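Local coordinates for protein alpha-galactosidase (Lactobacillus brevis, PDB 3MI6) that probably hydrolyses terminal, non-reducing alpha-D-galactose residues from alpha-D-galactosides, such as galactose oligosaccharides, galactomannans and galactolipids, as a family 36 glycoside hydrolase, at residues H445-D450 and M480-T485; T379-W384 and M417-S422; T439-R444 and A484-S489. All coordinates share one frame; numbering follows the deposited sequence.

Contact 1: residues H445-D450 and M480-T485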
# COMPACT_ATOMS: atom_id res chain seq x y z
N HIS D 445 40.27 -17.41 9.55
CA HIS D 445 41.54 -17.95 10.06
C HIS D 445 42.60 -16.88 10.37
O HIS D 445 43.79 -17.09 10.13
CB HIS D 445 42.07 -19.06 9.11
CG HIS D 445 40.98 -19.79 8.37
ND1 HIS D 445 40.58 -19.44 7.09
CD2 HIS D 445 40.21 -20.84 8.73
CE1 HIS D 445 39.60 -20.24 6.71
NE2 HIS D 445 39.35 -21.10 7.69
N GLN D 446 42.15 -15.74 10.90
CA GLN D 446 43.03 -14.61 11.24
C GLN D 446 42.47 -13.75 12.40
O GLN D 446 41.33 -13.94 12.86
CB GLN D 446 43.24 -13.72 10.02
CG GLN D 446 42.10 -12.76 9.73
CD GLN D 446 42.05 -12.30 8.27
OE1 GLN D 446 41.69 -11.15 7.99
NE2 GLN D 446 42.39 -13.20 7.34
N PHE D 447 43.28 -12.81 12.88
CA PHE D 447 42.89 -11.95 13.99
C PHE D 447 43.36 -10.55 13.70
O PHE D 447 44.10 -10.36 12.74
CB PHE D 447 43.52 -12.46 15.28
CG PHE D 447 43.16 -13.87 15.59
CD1 PHE D 447 43.84 -14.91 14.98
CD2 PHE D 447 42.11 -14.15 16.45
CE1 PHE D 447 43.49 -16.20 15.24
CE2 PHE D 447 41.76 -15.44 16.72
CZ PHE D 447 42.45 -16.47 16.12
N VAL D 448 42.95 -9.58 14.51
CA VAL D 448 43.27 -8.20 14.18
C VAL D 448 44.33 -7.57 15.09
O VAL D 448 44.36 -7.81 16.29
CB VAL D 448 41.98 -7.31 14.01
CG1 VAL D 448 40.72 -8.12 14.22
CG2 VAL D 448 42.01 -6.13 14.93
N LEU D 449 45.24 -6.80 14.48
CA LEU D 449 46.28 -6.08 15.21
C LEU D 449 45.71 -4.91 15.99
O LEU D 449 44.82 -4.22 15.52
CB LEU D 449 47.30 -5.50 14.24
CG LEU D 449 48.07 -6.51 13.42
CD1 LEU D 449 48.88 -5.80 12.34
CD2 LEU D 449 48.93 -7.32 14.36
N ASP D 450 46.25 -4.67 17.17
CA ASP D 450 45.84 -3.48 17.91
C ASP D 450 46.35 -2.17 17.29
O ASP D 450 47.37 -1.62 17.68
CB ASP D 450 46.28 -3.60 19.36
CG ASP D 450 45.76 -2.49 20.21
OD1 ASP D 450 45.22 -1.53 19.63
OD2 ASP D 450 45.88 -2.57 21.44
N MSE D 480 40.74 -5.79 4.01
CA MSE D 480 40.41 -5.93 5.43
C MSE D 480 39.25 -6.93 5.56
O MSE D 480 38.09 -6.58 5.33
CB MSE D 480 40.02 -4.57 6.01
CG MSE D 480 40.11 -4.48 7.52
SE MSE D 480 38.55 -5.18 8.48
CE MSE D 480 37.25 -3.74 8.16
N ASN D 481 39.58 -8.17 5.93
CA ASN D 481 38.71 -9.32 5.70
C ASN D 481 38.05 -10.03 6.90
O ASN D 481 37.51 -11.12 6.74
CB ASN D 481 39.45 -10.37 4.86
CG ASN D 481 39.59 -9.96 3.41
OD1 ASN D 481 40.69 -9.96 2.85
ND2 ASN D 481 38.47 -9.59 2.80
N ARG D 482 38.10 -9.45 8.08
CA ARG D 482 37.27 -9.99 9.16
C ARG D 482 36.82 -8.89 10.11
O ARG D 482 37.31 -7.78 10.04
CB ARG D 482 38.01 -11.06 9.94
CG ARG D 482 39.12 -10.54 10.80
CD ARG D 482 39.40 -11.47 11.91
NE ARG D 482 38.43 -11.34 12.98
CZ ARG D 482 38.42 -12.12 14.07
NH1 ARG D 482 39.34 -13.07 14.20
NH2 ARG D 482 37.51 -11.95 15.02
N TYR D 483 35.88 -9.22 10.98
CA TYR D 483 35.41 -8.27 11.99
C TYR D 483 36.02 -8.58 13.36
O TYR D 483 36.09 -9.73 13.76
CB TYR D 483 33.87 -8.23 12.05
CG TYR D 483 33.25 -7.65 10.80
CD1 TYR D 483 33.62 -6.39 10.34
CD2 TYR D 483 32.28 -8.37 10.08
CE1 TYR D 483 33.05 -5.86 9.19
CE2 TYR D 483 31.71 -7.84 8.93
CZ TYR D 483 32.10 -6.58 8.49
OH TYR D 483 31.54 -6.03 7.34
N ALA D 484 36.50 -7.56 14.07
CA ALA D 484 37.13 -7.81 15.36
C ALA D 484 36.16 -8.44 16.36
O ALA D 484 34.94 -8.31 16.26
CB ALA D 484 37.79 -6.55 15.95
N THR D 485 36.75 -9.14 17.32
CA THR D 485 36.03 -10.01 18.23
C THR D 485 36.82 -9.99 19.56
O THR D 485 38.04 -9.70 19.56
CB THR D 485 35.91 -11.42 17.57
OG1 THR D 485 34.54 -11.80 17.49
CG2 THR D 485 36.69 -12.47 18.28

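Contact 2: residues T379-W384 and M417-S422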
# COMPACT_ATOMS: atom_id res chain seq x y z
N THR D 379 47.76 -18.31 6.85
CA THR D 379 49.18 -18.24 7.22
C THR D 379 49.85 -17.03 6.61
O THR D 379 49.49 -16.62 5.52
CB THR D 379 49.98 -19.48 6.70
OG1 THR D 379 50.89 -19.06 5.67
CG2 THR D 379 49.07 -20.57 6.12
N SER D 380 50.82 -16.44 7.31
CA SER D 380 51.68 -15.37 6.76
C SER D 380 51.08 -13.98 6.74
O SER D 380 51.75 -13.02 6.36
CB SER D 380 52.00 -15.58 5.28
OG SER D 380 52.38 -16.91 4.99
N LEU D 381 49.82 -13.87 7.13
CA LEU D 381 49.21 -12.56 7.31
C LEU D 381 49.95 -11.78 8.38
O LEU D 381 49.75 -12.00 9.55
CB LEU D 381 47.73 -12.70 7.68
CG LEU D 381 46.76 -11.94 6.77
CD1 LEU D 381 47.17 -12.02 5.30
CD2 LEU D 381 45.35 -12.46 6.96
N GLY D 382 50.82 -10.87 7.95
CA GLY D 382 51.61 -10.06 8.85
C GLY D 382 53.04 -9.98 8.36
O GLY D 382 53.82 -9.15 8.81
N ASP D 383 53.38 -10.85 7.42
CA ASP D 383 54.73 -10.94 6.88
C ASP D 383 54.84 -10.24 5.53
O ASP D 383 54.96 -10.87 4.48
CB ASP D 383 55.14 -12.40 6.72
CG ASP D 383 55.31 -13.10 8.05
OD1 ASP D 383 55.43 -12.41 9.07
OD2 ASP D 383 55.32 -14.35 8.05
N TRP D 384 54.81 -8.91 5.58
CA TRP D 384 54.76 -8.11 4.36
C TRP D 384 56.12 -7.99 3.66
O TRP D 384 56.65 -6.90 3.46
CB TRP D 384 54.13 -6.74 4.67
CG TRP D 384 52.79 -6.91 5.34
CD1 TRP D 384 52.45 -6.54 6.61
CD2 TRP D 384 51.63 -7.53 4.78
NE1 TRP D 384 51.15 -6.88 6.87
CE2 TRP D 384 50.62 -7.49 5.76
CE3 TRP D 384 51.34 -8.11 3.54
CZ2 TRP D 384 49.34 -8.00 5.54
CZ3 TRP D 384 50.07 -8.62 3.32
CH2 TRP D 384 49.08 -8.56 4.31
N MSE D 417 45.77 -6.91 9.84
CA MSE D 417 45.58 -8.34 10.16
C MSE D 417 46.83 -9.16 10.48
O MSE D 417 47.93 -8.87 9.99
CB MSE D 417 44.79 -9.03 9.04
CG MSE D 417 43.43 -8.42 8.76
SE MSE D 417 42.24 -8.35 10.34
CE MSE D 417 40.99 -7.03 9.65
N VAL D 418 46.66 -10.19 11.30
CA VAL D 418 47.75 -11.08 11.71
C VAL D 418 47.29 -12.54 11.81
O VAL D 418 46.29 -12.84 12.47
CB VAL D 418 48.39 -10.62 13.07
CG1 VAL D 418 47.35 -10.60 14.18
CG2 VAL D 418 49.62 -11.48 13.44
N SER D 419 47.99 -13.43 11.12
CA SER D 419 47.77 -14.88 11.23
C SER D 419 48.65 -15.46 12.35
O SER D 419 49.73 -14.94 12.61
CB SER D 419 48.08 -15.56 9.90
OG SER D 419 46.91 -15.72 9.12
N VAL D 420 48.20 -16.52 13.01
CA VAL D 420 48.99 -17.09 14.09
C VAL D 420 50.23 -17.78 13.53
O VAL D 420 51.31 -17.71 14.12
CB VAL D 420 48.20 -18.08 14.98
CG1 VAL D 420 49.09 -18.61 16.08
CG2 VAL D 420 46.99 -17.40 15.58
N ASP D 421 50.08 -18.44 12.39
CA ASP D 421 51.23 -18.94 11.66
C ASP D 421 51.91 -17.78 10.94
O ASP D 421 51.78 -17.65 9.73
CB ASP D 421 50.84 -20.03 10.65
CG ASP D 421 52.07 -20.76 10.06
OD1 ASP D 421 53.20 -20.57 10.58
OD2 ASP D 421 51.90 -21.54 9.09
N SER D 422 52.62 -16.94 11.68
CA SER D 422 53.37 -15.87 11.04
C SER D 422 54.51 -15.29 11.89
O SER D 422 54.36 -15.09 13.10
CB SER D 422 52.42 -14.75 10.60
OG SER D 422 52.12 -13.90 11.69

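Contact 3: residues T439-R444 and A484-S489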
# COMPACT_ATOMS: atom_id res chain seq x y z
N THR D 439 38.55 -17.07 24.83
CA THR D 439 38.92 -17.98 23.75
C THR D 439 38.89 -17.23 22.44
O THR D 439 37.82 -16.85 21.97
CB THR D 439 37.92 -19.14 23.66
OG1 THR D 439 37.70 -19.68 24.97
CG2 THR D 439 38.42 -20.24 22.73
N PRO D 440 40.06 -17.02 21.83
CA PRO D 440 40.19 -16.25 20.59
C PRO D 440 39.31 -16.82 19.49
O PRO D 440 39.36 -18.02 19.20
CB PRO D 440 41.67 -16.40 20.21
CG PRO D 440 42.35 -16.74 21.50
CD PRO D 440 41.35 -17.56 22.28
N THR D 441 38.50 -15.95 18.89
CA THR D 441 37.57 -16.37 17.85
C THR D 441 38.06 -15.91 16.49
O THR D 441 38.15 -14.71 16.23
CB THR D 441 36.16 -15.85 18.13
OG1 THR D 441 35.43 -16.82 18.91
CG2 THR D 441 35.42 -15.57 16.83
N PRO D 442 38.42 -16.87 15.62
CA PRO D 442 39.01 -16.60 14.30
C PRO D 442 38.01 -15.99 13.32
O PRO D 442 36.79 -16.16 13.43
CB PRO D 442 39.41 -17.99 13.82
CG PRO D 442 38.46 -18.91 14.51
CD PRO D 442 38.28 -18.32 15.87
N GLY D 443 38.55 -15.24 12.36
CA GLY D 443 37.75 -14.73 11.27
C GLY D 443 38.55 -15.02 10.02
O GLY D 443 39.66 -14.51 9.88
N ARG D 444 38.00 -15.85 9.14
CA ARG D 444 38.76 -16.30 7.98
C ARG D 444 40.18 -16.69 8.43
O ARG D 444 41.17 -16.32 7.79
CB ARG D 444 38.81 -15.21 6.90
CG ARG D 444 39.25 -15.71 5.54
CD ARG D 444 39.60 -14.59 4.58
NE ARG D 444 40.09 -15.14 3.31
CZ ARG D 444 40.59 -14.42 2.30
NH1 ARG D 444 40.68 -13.10 2.40
NH2 ARG D 444 41.02 -15.03 1.20
N ALA D 484 36.50 -7.56 14.07
CA ALA D 484 37.13 -7.81 15.36
C ALA D 484 36.16 -8.44 16.36
O ALA D 484 34.94 -8.31 16.26
CB ALA D 484 37.79 -6.55 15.95
N THR D 485 36.75 -9.14 17.32
CA THR D 485 36.03 -10.01 18.23
C THR D 485 36.82 -9.99 19.56
O THR D 485 38.04 -9.70 19.56
CB THR D 485 35.91 -11.42 17.57
OG1 THR D 485 34.54 -11.80 17.49
CG2 THR D 485 36.69 -12.47 18.28
N GLU D 486 36.15 -10.24 20.68
CA GLU D 486 36.79 -10.14 22.00
C GLU D 486 37.67 -8.91 22.15
O GLU D 486 38.85 -9.04 22.37
CB GLU D 486 37.67 -11.36 22.27
CG GLU D 486 36.90 -12.65 22.42
CD GLU D 486 37.03 -13.50 21.20
OE1 GLU D 486 37.92 -13.22 20.38
OE2 GLU D 486 36.23 -14.45 21.05
N MSE D 487 37.08 -7.73 22.06
CA MSE D 487 37.86 -6.49 22.05
C MSE D 487 38.57 -6.09 23.35
O MSE D 487 37.94 -5.88 24.39
CB MSE D 487 36.99 -5.35 21.57
CG MSE D 487 37.16 -5.11 20.09
SE MSE D 487 35.66 -4.11 19.38
CE MSE D 487 35.31 -5.27 17.82
N PHE D 488 39.88 -5.96 23.26
CA PHE D 488 40.66 -5.52 24.40
C PHE D 488 41.99 -4.94 23.93
O PHE D 488 42.55 -5.39 22.94
CB PHE D 488 40.88 -6.67 25.39
CG PHE D 488 41.38 -6.21 26.74
CD1 PHE D 488 42.74 -6.21 27.03
CD2 PHE D 488 40.49 -5.80 27.72
CE1 PHE D 488 43.21 -5.80 28.27
CE2 PHE D 488 40.94 -5.39 28.95
CZ PHE D 488 42.32 -5.38 29.23
N SER D 489 42.48 -3.94 24.64
CA SER D 489 43.79 -3.39 24.37
C SER D 489 44.53 -3.32 25.70
O SER D 489 44.04 -2.73 26.65
CB SER D 489 43.66 -2.00 23.75
OG SER D 489 44.93 -1.43 23.47

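Contact 1: residues H445-D450 and M480-T485
Arg482 runs past Gln446 in the opposite sense, and the two side chains touch along their aliphatic parts. Starting at the base, Arg482 CB is 4.2 Å from Gln446 OE1, and the next carbon, CG, is 3.9 Å from Gln446 CG. CD then packs on that same Gln446 CG at 3.7 Å. The bend comes at chi3 (-79°), which swings NE off the line of the chain, and Val448 CG1 lies over one face of the guanidinium. Arg482 NE turns to the carbonyl of the next residue, Tyr483 O, at 2.9 Å, and NH2 joins it on the same oxygen, a side-on grip by two nitrogens. At the far tip Arg482 NH1 crosses to Gln446 O at 2.6 Å, with 153° at the hydrogen and the acceptor in the guanidinium plane; the ring of Phe447 is obliquely beside this nitrogen. Beyond the polar part, Val448 CG1 meets Ala484 CB at 3.7 Å. NH1 has a further acceptor in Thr441 O. The loop after barrel strand 475-478, which itself holds Met480 and Asn481, predicted to bind substrate, is thus tied to the residues leading into strand 447-448. Three neutral backbone carbonyls, of Gln446, Tyr483 and Thr441, receive the buried guanidinium and probably fix its rotation.

Contact 2: residues T379-W384 and M417-S422
The carboxylate of Asp383 comes up against Ser422, with Asp383 OD2 3.9 Å from Ser422 CB. A second carboxylate, that of Asp421, meets Thr379, its OD2 3.7 Å from Thr379 CB. The indole of Trp384 takes Gly382 N over one face, toward the rim, and also meets the ring of Phe371. Between these groups the backbones do the joining: Ser380 N donates to Asp421 O at 2.9 Å, and Ser419 N to Leu381 O at 2.8 Å. Val418 CA adds a C-H...O contact to that same Leu381 O. Leu381 and Met417 lie side by side, pointing the same way, with Leu381 CD2 4.1 Å from Met417 CB, while Leu381 CB rests on Ser419 OG. Asp383 OD2 also accepts from Asp423 N, and an alanine here would probably leave that amide without its acceptor and open a gap beside Ser422. Asp421 centres an inverse gamma turn, and Ser422 OG bonds to Ser419 O at 2.8 Å, so the bend after strand 417-418 is held from within. Two backbone bonds, helped by the Asp383 carboxylate on the amides just beyond Ser422, therefore fasten the loop after barrel strand 363-366 to this bend.

Contact 3: residues T439-R444 and A484-S489
Thr441 N donates to Glu486 OE1 at 3.2 Å, with 154° at the hydrogen, reaching the oxygen on its syn side but 25° out of the carboxylate plane. The other carboxylate oxygen, Glu486 OE2, takes a weak bond from Thr441 OG1 at 3.3 Å, so backbone and hydroxyl of one threonine address both oxygens of one glutamate. The glutamate gets there through a bend: its CG lies anti to the carbonyl carbon, and chi2 (104°) then turns CD aside, letting the acid cross the Thr441 side chain at about a right angle. Pro440 CA is 3.8 Å from Glu486 OE1. Thr439 O is 3.0 Å from Glu486 OE2, but both are acceptors and no bond joins them. Lys82 NZ of the second subunit makes a weak hydrogen bond to Thr439 O and a long, weak ion pair with Glu486 OE2.

Next to the acid, Thr485 presents a methyl. Thr485 CG2 sits 3.4 Å from Thr441 O and also touches Thr441 CB, and the two methyls, Thr441 CG2 and Thr485 CG2, are 3.7 Å apart as the side chains cross. Thr441 therefore puts its N-H and hydroxyl on Glu486 and its methyl side on Thr485, two consecutive residues of the loop after barrel strand 475-478. The run of chain held here leads on to Arg444, which is predicted to bind substrate and is salt-bridged to Asp377.

The second subunit borders this join closely, with Thr439 N bonded to Glu102 of that chain and Thr441 packed on its Ser60. The chemistry is that of a buried acid held by one backbone amide and, weakly, by a hydroxyl, with a lysine of the second subunit at long range, which may help balance its charge.

Running from the N terminus, the chain first closes contact 2, where the loop after barrel strand 363-366 meets residues 417-422, just beyond strand 408-413. It then travels out to 439-444, opens contact 3, and at once opens contact 1 at 445-450. After helix 454-471 and barrel strand 475-478, residues 480-485 close contact 1 and 484-489 close contact 3, so contact 1 nests within contact 3 and the two share Ala484 and Thr485. Contact 2 lies in series before both. The short antiparallel pair of strands 417-418 and 447-448 joins contact 2 to contact 1. Together they tie the loops after the second, third and fourth barrel strands.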